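Local coordinates for trafficking protein particle complex subunit 3 (Naegleria fowleri, PDB 6AQ3), which is a probable core subunit of the TRAPP complex, which tethers transport vesicles, and carries a palmitoyl chain covalently bound inside its fold, at residues Glu57-Met63 with Ile146-Arg152; Cys82-Thr88 with Val158-Val162; Ile92-Phe97 with Tyr117-Phe121. All coordinates share one frame; numbering follows the deposited sequence.

Contact 1: Glu57-Met63 with Ile146-Arg152. With PLM (palmitic acid), chain N.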
loop_
_atom_site.group_PDB
_atom_site.type_symbol
_atom_site.label_atom_id
_atom_site.label_comp_id
_atom_site.label_asym_id
_atom_site.label_seq_id
_atom_site.Cartn_x
_atom_site.Cartn_y
_atom_site.Cartn_z
ATOM N N GLU C 57 8.903 9.623 5.843
ATOM C CA GLU C 57 9.842 10.055 4.822
ATOM C C GLU C 57 10.920 9.007 4.581
ATOM O O GLU C 57 11.268 8.721 3.430
ATOM C CB GLU C 57 10.476 11.376 5.239
ATOM C CG GLU C 57 11.114 12.149 4.095
ATOM C CD GLU C 57 12.514 11.659 3.749
ATOM O OE1 GLU C 57 13.098 10.886 4.548
ATOM O OE2 GLU C 57 13.022 12.047 2.669
ATOM N N LYS C 58 11.446 8.411 5.651
ATOM C CA LYS C 58 12.492 7.405 5.506
ATOM C C LYS C 58 11.971 6.155 4.806
ATOM O O LYS C 58 12.713 5.506 4.065
ATOM C CB LYS C 58 13.086 7.069 6.872
ATOM N N MET C 59 10.711 5.800 5.040
ATOM C CA MET C 59 10.103 4.702 4.306
ATOM C C MET C 59 10.040 5.038 2.821
ATOM O O MET C 59 10.337 4.190 1.972
ATOM C CB MET C 59 8.702 4.417 4.863
ATOM C CG MET C 59 8.704 3.713 6.232
ATOM S SD MET C 59 7.055 3.720 7.007
ATOM C CE MET C 59 7.446 3.390 8.717
ATOM N N GLY C 60 9.644 6.268 2.487
ATOM C CA GLY C 60 9.627 6.670 1.089
ATOM C C GLY C 60 11.023 6.749 0.509
ATOM O O GLY C 60 11.266 6.324 -0.629
ATOM N N TYR C 61 11.969 7.251 1.305
ATOM C CA TYR C 61 13.345 7.337 0.849
ATOM C C TYR C 61 13.847 5.979 0.371
ATOM O O TYR C 61 14.392 5.858 -0.736
ATOM C CB TYR C 61 14.234 7.902 1.960
ATOM C CG TYR C 61 15.705 7.906 1.591
ATOM C CD1 TYR C 61 16.204 8.816 0.663
ATOM C CD2 TYR C 61 16.582 6.990 2.147
ATOM C CE1 TYR C 61 17.549 8.821 0.307
ATOM C CE2 TYR C 61 17.932 6.982 1.799
ATOM C CZ TYR C 61 18.406 7.902 0.879
ATOM O OH TYR C 61 19.734 7.890 0.531
ATOM N N LYS C 62 13.647 4.937 1.180
ATOM C CA LYS C 62 14.088 3.607 0.772
ATOM C C LYS C 62 13.320 3.128 -0.458
ATOM O O LYS C 62 13.898 2.514 -1.359
ATOM C CB LYS C 62 13.969 2.627 1.941
ATOM N N MET C 63 12.026 3.434 -0.539
ATOM C CA MET C 63 11.251 3.004 -1.699
ATOM C C MET C 63 11.721 3.699 -2.966
ATOM O O MET C 63 11.858 3.062 -4.013
ATOM C CB MET C 63 9.764 3.281 -1.475
ATOM C CG MET C 63 9.095 2.354 -0.470
ATOM S SD MET C 63 7.374 2.791 -0.090
ATOM C CE MET C 63 6.760 3.288 -1.670
ATOM N N ILE C 146 5.363 10.139 3.033
ATOM C CA ILE C 146 6.075 9.122 2.268
ATOM C C ILE C 146 6.422 9.623 0.864
ATOM O O ILE C 146 7.404 9.171 0.265
ATOM C CB ILE C 146 5.244 7.830 2.227
ATOM C CG1 ILE C 146 6.110 6.655 1.792
ATOM C CG2 ILE C 146 4.080 7.983 1.253
ATOM C CD1 ILE C 146 5.512 5.315 2.163
ATOM N N ILE C 147 5.620 10.544 0.310
ATOM C CA ILE C 147 5.898 11.080 -1.024
ATOM C C ILE C 147 7.223 11.836 -1.046
ATOM O O ILE C 147 7.993 11.740 -2.010
ATOM C CB ILE C 147 4.731 11.972 -1.510
ATOM C CG1 ILE C 147 3.434 11.156 -1.615
ATOM C CG2 ILE C 147 5.043 12.597 -2.892
ATOM C CD1 ILE C 147 2.239 11.967 -2.074
ATOM N N CYS C 148 7.507 12.611 -0.000
ATOM C CA CYS C 148 8.751 13.371 0.014
ATOM C C CYS C 148 9.965 12.451 -0.019
ATOM O O CYS C 148 10.947 12.725 -0.727
ATOM C CB CYS C 148 8.798 14.275 1.241
ATOM S SG CYS C 148 7.524 15.541 1.217
ATOM N N GLY C 149 9.907 11.346 0.727
ATOM C CA GLY C 149 11.024 10.414 0.745
ATOM C C GLY C 149 11.239 9.750 -0.595
ATOM O O GLY C 149 12.383 9.565 -1.033
ATOM N N VAL C 150 10.144 9.389 -1.273
ATOM C CA VAL C 150 10.262 8.791 -2.602
ATOM C C VAL C 150 11.007 9.727 -3.544
ATOM O O VAL C 150 11.870 9.297 -4.318
ATOM C CB VAL C 150 8.865 8.413 -3.132
ATOM C CG1 VAL C 150 8.948 7.846 -4.555
ATOM C CG2 VAL C 150 8.265 7.358 -2.214
ATOM N N ILE C 151 10.691 11.024 -3.471
ATOM C CA ILE C 151 11.332 12.034 -4.310
ATOM C C ILE C 151 12.814 12.129 -3.985
ATOM O O ILE C 151 13.665 12.123 -4.887
ATOM C CB ILE C 151 10.613 13.385 -4.137
ATOM C CG1 ILE C 151 9.226 13.316 -4.809
ATOM C CG2 ILE C 151 11.491 14.568 -4.612
ATOM C CD1 ILE C 151 8.360 14.531 -4.591
ATOM N N ARG C 152 13.142 12.198 -2.692
ATOM C CA ARG C 152 14.538 12.321 -2.280
ATOM C C ARG C 152 15.351 11.090 -2.667
ATOM O O ARG C 152 16.481 11.210 -3.157
ATOM C CB ARG C 152 14.630 12.557 -0.772
ATOM C CG ARG C 152 16.082 12.581 -0.245
ATOM C CD ARG C 152 16.114 13.059 1.201
ATOM N NE ARG C 152 15.578 12.068 2.130
ATOM C CZ ARG C 152 16.330 11.219 2.825
ATOM N NH1 ARG C 152 17.640 11.246 2.697
ATOM N NH2 ARG C 152 15.782 10.347 3.656
HETATM C C1 PLM N . 15.300 12.583 -13.677
HETATM O O2 PLM N . 15.644 13.602 -13.012
HETATM C C2 PLM N . 13.857 11.866 -13.468
HETATM C C3 PLM N . 13.031 12.233 -12.217
HETATM C C4 PLM N . 12.841 11.075 -11.218
HETATM C C5 PLM N . 11.370 10.645 -10.971
HETATM C C6 PLM N . 11.117 10.073 -9.554
HETATM C C7 PLM N . 9.684 9.541 -9.302
HETATM C C8 PLM N . 9.004 10.114 -8.032
HETATM C C9 PLM N . 7.688 9.391 -7.656
HETATM C CA PLM N . 6.681 10.250 -6.830
HETATM C CB PLM N . 5.397 9.493 -6.407
HETATM C CC PLM N . 5.429 8.960 -4.952
HETATM C CD PLM N . 4.500 7.750 -4.713
HETATM C CE PLM N . 4.056 7.547 -3.241
HETATM C CF PLM N . 3.566 6.108 -2.949
HETATM C CG PLM N . 2.719 5.971 -1.671
#
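A glycine-mediated helix-helix crossing in the core of the TRAPP fold brings Gly60 of helix 49-75 against Gly149 of helix 146-157. The axes of the two short segments come within 6.1 Å and are inclined by 35°, close enough for backbone to meet backbone. Four CA-H...O contacts line the crossing, among them Gly149 CA to Glu57 O (3.2 Å) and Tyr61 CA to Gly149 O (3.1 Å). On one flank Ile146 CD1 reaches Met63 SD at 3.9 Å, while Val150 sets CG2 against the backbone of Gly60 and turns CG1 to the palmitoyl chain, 3.7 Å from its C9. The other flank is polar. Arg152 bends at chi3, which lays its guanidinium flat on the Tyr61 ring, planes 8° apart, in an off-centre cation-pi stack. The same group grips Glu57 side-on with two nitrogens, the carboxylate lying nearly coplanar with it, so that stack and salt bridge together fix the rotation of the guanidinium. Tyr61 OH goes on to a hydrogen bond with Glu156. Of the two bonds to Glu57, that from NH2 to OE1 (2.9 Å) is tilted out of the guanidinium plane, whereas Arg152 NE meets OE2 almost straight, at 2.6 Å and 171°.

Contact 2: Cys82-Thr88 with Val158-Val162. With PLM (palmitic acid), chain N; EDO (1,2-ethanediol), chain O.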
loop_
_atom_site.group_PDB
_atom_site.type_symbol
_atom_site.label_atom_id
_atom_site.label_comp_id
_atom_site.label_asym_id
_atom_site.label_seq_id
_atom_site.Cartn_x
_atom_site.Cartn_y
_atom_site.Cartn_z
ATOM N N CYS C 82 17.766 13.633 -17.048
ATOM C CA CYS C 82 17.914 13.935 -15.634
ATOM C C CYS C 82 19.237 14.644 -15.383
ATOM O O CYS C 82 19.828 14.507 -14.314
ATOM C CB CYS C 82 17.873 12.642 -14.826
ATOM S SG CYS C 82 16.318 11.759 -14.918
ATOM N N ARG C 83 19.680 15.463 -16.337
ATOM C CA ARG C 83 20.966 16.126 -16.171
ATOM C C ARG C 83 20.852 17.325 -15.242
ATOM O O ARG C 83 21.755 17.576 -14.435
ATOM C CB ARG C 83 21.498 16.594 -17.530
ATOM C CG ARG C 83 22.940 17.062 -17.494
ATOM C CD ARG C 83 23.367 17.733 -18.788
ATOM N NE ARG C 83 22.960 19.139 -18.819
ATOM C CZ ARG C 83 21.866 19.593 -19.423
ATOM N NH1 ARG C 83 21.595 20.889 -19.396
ATOM N NH2 ARG C 83 21.035 18.753 -20.035
ATOM N N GLU C 84 19.754 18.069 -15.330
ATOM C CA GLU C 84 19.597 19.269 -14.529
ATOM C C GLU C 84 18.428 19.119 -13.563
ATOM O O GLU C 84 17.390 18.541 -13.901
ATOM C CB GLU C 84 19.395 20.501 -15.419
ATOM C CG GLU C 84 20.675 20.974 -16.100
ATOM C CD GLU C 84 21.503 21.868 -15.190
ATOM O OE1 GLU C 84 20.952 22.863 -14.674
ATOM O OE2 GLU C 84 22.695 21.559 -14.962
ATOM N N PHE C 85 18.604 19.723 -12.384
ATOM C CA PHE C 85 17.594 19.704 -11.329
ATOM C C PHE C 85 16.289 20.320 -11.810
ATOM O O PHE C 85 15.205 19.859 -11.439
ATOM C CB PHE C 85 18.115 20.450 -10.101
ATOM C CG PHE C 85 17.082 20.623 -8.994
ATOM C CD1 PHE C 85 16.739 19.570 -8.153
ATOM C CD2 PHE C 85 16.458 21.849 -8.809
ATOM C CE1 PHE C 85 15.802 19.739 -7.142
ATOM C CE2 PHE C 85 15.527 22.027 -7.807
ATOM C CZ PHE C 85 15.196 20.968 -6.970
ATOM N N LYS C 86 16.378 21.406 -12.579
ATOM C CA LYS C 86 15.183 22.040 -13.124
ATOM C C LYS C 86 14.342 21.059 -13.936
ATOM O O LYS C 86 13.118 21.192 -13.976
ATOM C CB LYS C 86 15.579 23.243 -13.991
ATOM N N ASP C 87 14.974 20.060 -14.568
ATOM C CA ASP C 87 14.239 19.090 -15.375
ATOM C C ASP C 87 13.391 18.147 -14.527
ATOM O O ASP C 87 12.419 17.578 -15.037
ATOM C CB ASP C 87 15.201 18.229 -16.196
ATOM C CG ASP C 87 16.058 19.036 -17.140
ATOM O OD1 ASP C 87 15.536 20.017 -17.714
ATOM O OD2 ASP C 87 17.253 18.680 -17.304
ATOM N N THR C 88 13.738 17.960 -13.253
ATOM C CA THR C 88 13.007 17.000 -12.444
ATOM C C THR C 88 11.583 17.450 -12.187
ATOM O O THR C 88 10.718 16.601 -11.954
ATOM C CB THR C 88 13.722 16.765 -11.114
ATOM O OG1 THR C 88 13.632 17.955 -10.319
ATOM C CG2 THR C 88 15.200 16.421 -11.357
ATOM N N VAL C 158 19.831 9.606 -9.412
ATOM C CA VAL C 158 20.330 10.378 -10.548
ATOM C C VAL C 158 21.229 11.492 -10.021
ATOM O O VAL C 158 21.256 12.604 -10.566
ATOM C CB VAL C 158 19.187 10.913 -11.432
ATOM C CG1 VAL C 158 18.571 9.772 -12.234
ATOM C CG2 VAL C 158 18.115 11.559 -10.589
ATOM N N LEU C 159 21.908 11.206 -8.902
ATOM C CA LEU C 159 23.067 11.970 -8.425
ATOM C C LEU C 159 22.708 13.395 -8.024
ATOM O O LEU C 159 23.476 14.333 -8.241
ATOM C CB LEU C 159 24.207 11.966 -9.450
ATOM C CG LEU C 159 24.681 10.581 -9.884
ATOM C CD1 LEU C 159 26.000 10.696 -10.615
ATOM C CD2 LEU C 159 24.798 9.622 -8.707
ATOM N N MET C 160 21.539 13.559 -7.425
ATOM C CA MET C 160 21.127 14.834 -6.864
ATOM C C MET C 160 20.768 14.622 -5.405
ATOM O O MET C 160 19.938 13.765 -5.089
ATOM C CB MET C 160 19.940 15.425 -7.615
ATOM C CG MET C 160 20.182 15.629 -9.068
ATOM S SD MET C 160 18.702 16.354 -9.756
ATOM C CE MET C 160 18.940 16.043 -11.508
ATOM N N ARG C 161 21.434 15.347 -4.520
ATOM C CA ARG C 161 21.046 15.372 -3.122
ATOM C C ARG C 161 20.057 16.510 -2.940
ATOM O O ARG C 161 20.403 17.679 -3.149
ATOM C CB ARG C 161 22.246 15.549 -2.194
ATOM C CG ARG C 161 21.887 15.435 -0.693
ATOM C CD ARG C 161 23.108 15.100 0.140
ATOM N NE ARG C 161 24.066 16.211 0.115
ATOM C CZ ARG C 161 23.979 17.322 0.842
ATOM N NH1 ARG C 161 22.959 17.502 1.673
ATOM N NH2 ARG C 161 24.913 18.266 0.726
ATOM N N VAL C 162 18.822 16.173 -2.576
ATOM C CA VAL C 162 17.779 17.179 -2.443
ATOM C C VAL C 162 17.174 17.089 -1.051
ATOM O O VAL C 162 17.277 16.073 -0.362
ATOM C CB VAL C 162 16.672 17.027 -3.515
ATOM C CG1 VAL C 162 17.265 17.039 -4.927
ATOM C CG2 VAL C 162 15.838 15.750 -3.256
HETATM C C1 PLM N . 15.300 12.583 -13.677
HETATM O O2 PLM N . 15.644 13.602 -13.012
HETATM C C2 PLM N . 13.857 11.866 -13.468
HETATM C C3 PLM N . 13.031 12.233 -12.217
HETATM C C4 PLM N . 12.841 11.075 -11.218
HETATM C C5 PLM N . 11.370 10.645 -10.971
HETATM C C6 PLM N . 11.117 10.073 -9.554
HETATM C C7 PLM N . 9.684 9.541 -9.302
HETATM C C8 PLM N . 9.004 10.114 -8.032
HETATM C C9 PLM N . 7.688 9.391 -7.656
HETATM C CA PLM N . 6.681 10.250 -6.830
HETATM C CB PLM N . 5.397 9.493 -6.407
HETATM C CC PLM N . 5.429 8.960 -4.952
HETATM C CD PLM N . 4.500 7.750 -4.713
HETATM C CE PLM N . 4.056 7.547 -3.241
HETATM C CF PLM N . 3.566 6.108 -2.949
HETATM C CG PLM N . 2.719 5.971 -1.671
HETATM C C1 EDO O . 18.942 24.075 -12.304
HETATM O O1 EDO O . 18.640 22.761 -12.797
HETATM C C2 EDO O . 19.754 24.005 -11.014
HETATM O O2 EDO O . 20.969 23.283 -11.242
#
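The Phe85 ring presents its edge to Met160, whose SD lies near the ring plane, 5.4 Å from the ring centroid and 85° off its normal, a Met-aromatic contact of the edge type. Val162 CG1 approaches the same ring obliquely, 3.8 Å from Phe85 CE1, and the ring of Tyr117 also meets it, inclined to it. The contact lies at the carboxyl end of the palmitoyl chain, which occupies the lipid channel known in this TRAPP family: the turn leading into helix 85-101 meets the start of strand 160-168, just after a Schellman motif with Leu159 at C-prime has ended helix 146-157.

Met160 carries much of the contact. Its chain is extended beyond CG (chi2 -179°, chi3 -163°), which carries the terminal methyl to the backbone of the turn, where CE lies 3.3 Å from Cys82 O and also meets the backbone of Glu84. Thr88 comes to it tip to tip, CG2 to CE at 3.8 Å. The hydroxyl of Thr88 faces elsewhere, hydrogen-bonding to Phe85 O in the carbonyl plane and pairing with Tyr117 OH. Phe85 O therefore accepts from both OG1 and the backbone N of Thr88. At the turn, Asp87 OD2 receives the backbone N-H of Glu84, and an ethanediol, probably from the crystallisation liquor, takes the N-H of Lys86.

Beside Met160, Val158 CG1 packs on Cys82 CB at 3.9 Å, while its CG2 faces the acyl oxygen. That oxygen, O2 of the palmitoyl group, is also 3.3 Å from Thr88 CG2, so apolar methyls from both segments border it. The fatty acid begins here as a thioester: Cys82 SG is bonded to palmitoyl C1 at 1.8 Å.

Contact 3: Ile92-Phe97 with Tyr117-Phe121. With PLM (palmitic acid), chain N.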
loop_
_atom_site.group_PDB
_atom_site.type_symbol
_atom_site.label_atom_id
_atom_site.label_comp_id
_atom_site.label_asym_id
_atom_site.label_seq_id
_atom_site.Cartn_x
_atom_site.Cartn_y
_atom_site.Cartn_z
ATOM N N ILE C 92 8.572 14.757 -12.426
ATOM C CA ILE C 92 7.840 14.279 -11.256
ATOM C C ILE C 92 6.379 14.702 -11.317
ATOM O O ILE C 92 5.472 13.870 -11.189
ATOM C CB ILE C 92 8.504 14.777 -9.960
ATOM C CG1 ILE C 92 9.906 14.185 -9.811
ATOM C CG2 ILE C 92 7.640 14.418 -8.758
ATOM C CD1 ILE C 92 10.740 14.899 -8.758
ATOM N N ALA C 93 6.135 15.999 -11.532
ATOM C CA ALA C 93 4.781 16.537 -11.414
ATOM C C ALA C 93 3.866 16.014 -12.510
ATOM O O ALA C 93 2.683 15.738 -12.259
ATOM C CB ALA C 93 4.816 18.068 -11.431
ATOM N N LYS C 94 4.380 15.889 -13.732
ATOM C CA LYS C 94 3.526 15.569 -14.866
ATOM C C LYS C 94 3.540 14.099 -15.260
ATOM O O LYS C 94 2.583 13.645 -15.895
ATOM C CB LYS C 94 3.929 16.393 -16.095
ATOM C CG LYS C 94 3.897 17.892 -15.893
ATOM C CD LYS C 94 2.511 18.411 -15.591
ATOM C CE LYS C 94 2.522 19.931 -15.646
ATOM N NZ LYS C 94 1.243 20.530 -15.220
ATOM N N VAL C 95 4.594 13.347 -14.941
ATOM C CA VAL C 95 4.701 11.941 -15.344
ATOM C C VAL C 95 4.603 11.001 -14.142
ATOM O O VAL C 95 3.711 10.155 -14.082
ATOM C CB VAL C 95 5.985 11.690 -16.168
ATOM C CG1 VAL C 95 6.087 10.232 -16.629
ATOM C CG2 VAL C 95 6.013 12.600 -17.389
ATOM N N ALA C 96 5.508 11.142 -13.170
ATOM C CA ALA C 96 5.544 10.233 -12.024
ATOM C C ALA C 96 4.243 10.270 -11.226
ATOM O O ALA C 96 3.718 9.224 -10.821
ATOM C CB ALA C 96 6.730 10.567 -11.117
ATOM N N PHE C 97 3.744 11.472 -10.935
ATOM C CA PHE C 97 2.533 11.581 -10.132
ATOM C C PHE C 97 1.355 10.891 -10.812
ATOM O O PHE C 97 0.554 10.220 -10.149
ATOM C CB PHE C 97 2.246 13.056 -9.850
ATOM C CG PHE C 97 2.790 13.522 -8.529
ATOM C CD1 PHE C 97 4.133 13.337 -8.218
ATOM C CD2 PHE C 97 1.983 14.175 -7.616
ATOM C CE1 PHE C 97 4.651 13.758 -6.992
ATOM C CE2 PHE C 97 2.501 14.622 -6.397
ATOM C CZ PHE C 97 3.837 14.410 -6.089
ATOM N N TYR C 117 11.726 24.542 -6.332
ATOM C CA TYR C 117 10.400 24.662 -6.904
ATOM C C TYR C 117 9.446 23.948 -5.964
ATOM O O TYR C 117 9.861 23.173 -5.100
ATOM C CB TYR C 117 10.344 24.084 -8.329
ATOM C CG TYR C 117 10.689 22.604 -8.446
ATOM C CD1 TYR C 117 9.732 21.624 -8.186
ATOM C CD2 TYR C 117 11.969 22.189 -8.804
ATOM C CE1 TYR C 117 10.035 20.267 -8.284
ATOM C CE2 TYR C 117 12.278 20.831 -8.914
ATOM C CZ TYR C 117 11.301 19.880 -8.649
ATOM O OH TYR C 117 11.579 18.538 -8.754
ATOM N N SER C 118 8.161 24.218 -6.134
ATOM C CA SER C 118 7.123 23.529 -5.387
ATOM C C SER C 118 6.275 22.725 -6.354
ATOM O O SER C 118 6.108 23.106 -7.519
ATOM C CB SER C 118 6.229 24.492 -4.607
ATOM O OG SER C 118 6.954 25.140 -3.578
ATOM N N ILE C 119 5.738 21.613 -5.854
ATOM C CA ILE C 119 4.788 20.785 -6.588
ATOM C C ILE C 119 3.447 20.953 -5.884
ATOM O O ILE C 119 3.300 20.569 -4.718
ATOM C CB ILE C 119 5.226 19.306 -6.619
ATOM C CG1 ILE C 119 6.568 19.132 -7.346
ATOM C CG2 ILE C 119 4.189 18.449 -7.301
ATOM C CD1 ILE C 119 7.126 17.701 -7.306
ATOM N N VAL C 120 2.473 21.539 -6.573
ATOM C CA VAL C 120 1.165 21.814 -5.985
ATOM C C VAL C 120 0.109 20.952 -6.660
ATOM O O VAL C 120 0.150 20.741 -7.876
ATOM C CB VAL C 120 0.793 23.310 -6.085
ATOM C CG1 VAL C 120 1.727 24.152 -5.212
ATOM C CG2 VAL C 120 0.830 23.779 -7.516
ATOM N N PHE C 121 -0.845 20.463 -5.865
ATOM C CA PHE C 121 -1.930 19.632 -6.373
ATOM C C PHE C 121 -3.119 19.716 -5.420
ATOM O O PHE C 121 -2.935 19.889 -4.212
ATOM C CB PHE C 121 -1.500 18.166 -6.573
ATOM C CG PHE C 121 -0.740 17.568 -5.425
ATOM C CD1 PHE C 121 0.581 17.913 -5.177
ATOM C CD2 PHE C 121 -1.339 16.597 -4.628
ATOM C CE1 PHE C 121 1.283 17.327 -4.143
ATOM C CE2 PHE C 121 -0.655 16.002 -3.587
ATOM C CZ PHE C 121 0.659 16.361 -3.333
HETATM C C1 PLM N . 15.300 12.583 -13.677
HETATM O O2 PLM N . 15.644 13.602 -13.012
HETATM C C2 PLM N . 13.857 11.866 -13.468
HETATM C C3 PLM N . 13.031 12.233 -12.217
HETATM C C4 PLM N . 12.841 11.075 -11.218
HETATM C C5 PLM N . 11.370 10.645 -10.971
HETATM C C6 PLM N . 11.117 10.073 -9.554
HETATM C C7 PLM N . 9.684 9.541 -9.302
HETATM C C8 PLM N . 9.004 10.114 -8.032
HETATM C C9 PLM N . 7.688 9.391 -7.656
HETATM C CA PLM N . 6.681 10.250 -6.830
HETATM C CB PLM N . 5.397 9.493 -6.407
HETATM C CC PLM N . 5.429 8.960 -4.952
HETATM C CD PLM N . 4.500 7.750 -4.713
HETATM C CE PLM N . 4.056 7.547 -3.241
HETATM C CF PLM N . 3.566 6.108 -2.949
HETATM C CG PLM N . 2.719 5.971 -1.671
#
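Phe97 and Phe121 form a T-shaped pair, with the edge of Phe97 directed at the face of Phe121. Phe97 CE2 stands 3.7 Å from Phe121 CE1, toward the rim of that ring, and the two planes are turned 73° apart with centroids separated by 5.4 Å. One face of Phe97 is taken by Ile119, whose CG2 lies 4.2 Å from Phe97 CZ and the same distance from Ala93 CB, so a single branch fills the angle between the ring and the small methyl. The other branch of Ile119 runs toward the N-terminal end of 92-97, where its CD1 meets Ile92 CG2 at 3.6 Å, the two side chains crossing at about a right angle.

Ile92 works with both branches. CG1 is anti to the carbonyl carbon (chi1 -64°), carrying CD1 to the hydroxyl of Tyr117, 3.7 Å from OH, while CG1 itself borders the palmitoyl chain near C5. The polar partner of this hydroxyl is Thr88, and Trp110 meets the tyrosine ring.

Farther out, the axis of 92-97 runs at 53° to that of 117-121, part of the helix-on-sheet layer of the TRAPP fold. A wider pi-type turn spans residues 92 to 96 and closes with the bond from Phe97 N to Ile92 O. On the lipid side of the helix, Ala96 CB touches palmitoyl C7 at 3.6 Å. Phe121 is backed by Ser177 and Ile179 of the neighbouring strand 177-186. Joined by hydrocarbon and aromatic surfaces, helix and strand owe their fit to side-chain shape, and the helix can offer apolar groups to the sheet on one side and to the acyl chain on another.

Overall arrangement
All three contacts are largely buried and all touch the palmitoyl chain, yet they meet it at different points. The centre of contact 1, which joins two helices, lies about 7 Å from that of the chain; the centre of contact 2, which holds the thioester end, lies about 16 Å from it; contact 3 sits between them in depth. Contacts 2 and 3 share helix 85-101 and the same sheet, and join through the hydroxyls of Thr88 and Tyr117. Ile147 touches Phe97, tying contact 1 to contact 3. Charge pairing across the segments belongs to contact 1, whereas contact 2 rests on sulfur-aromatic and methyl packing, contact 3 on methyl and aromatic packing. Contact 1 alone also reaches the second subunit.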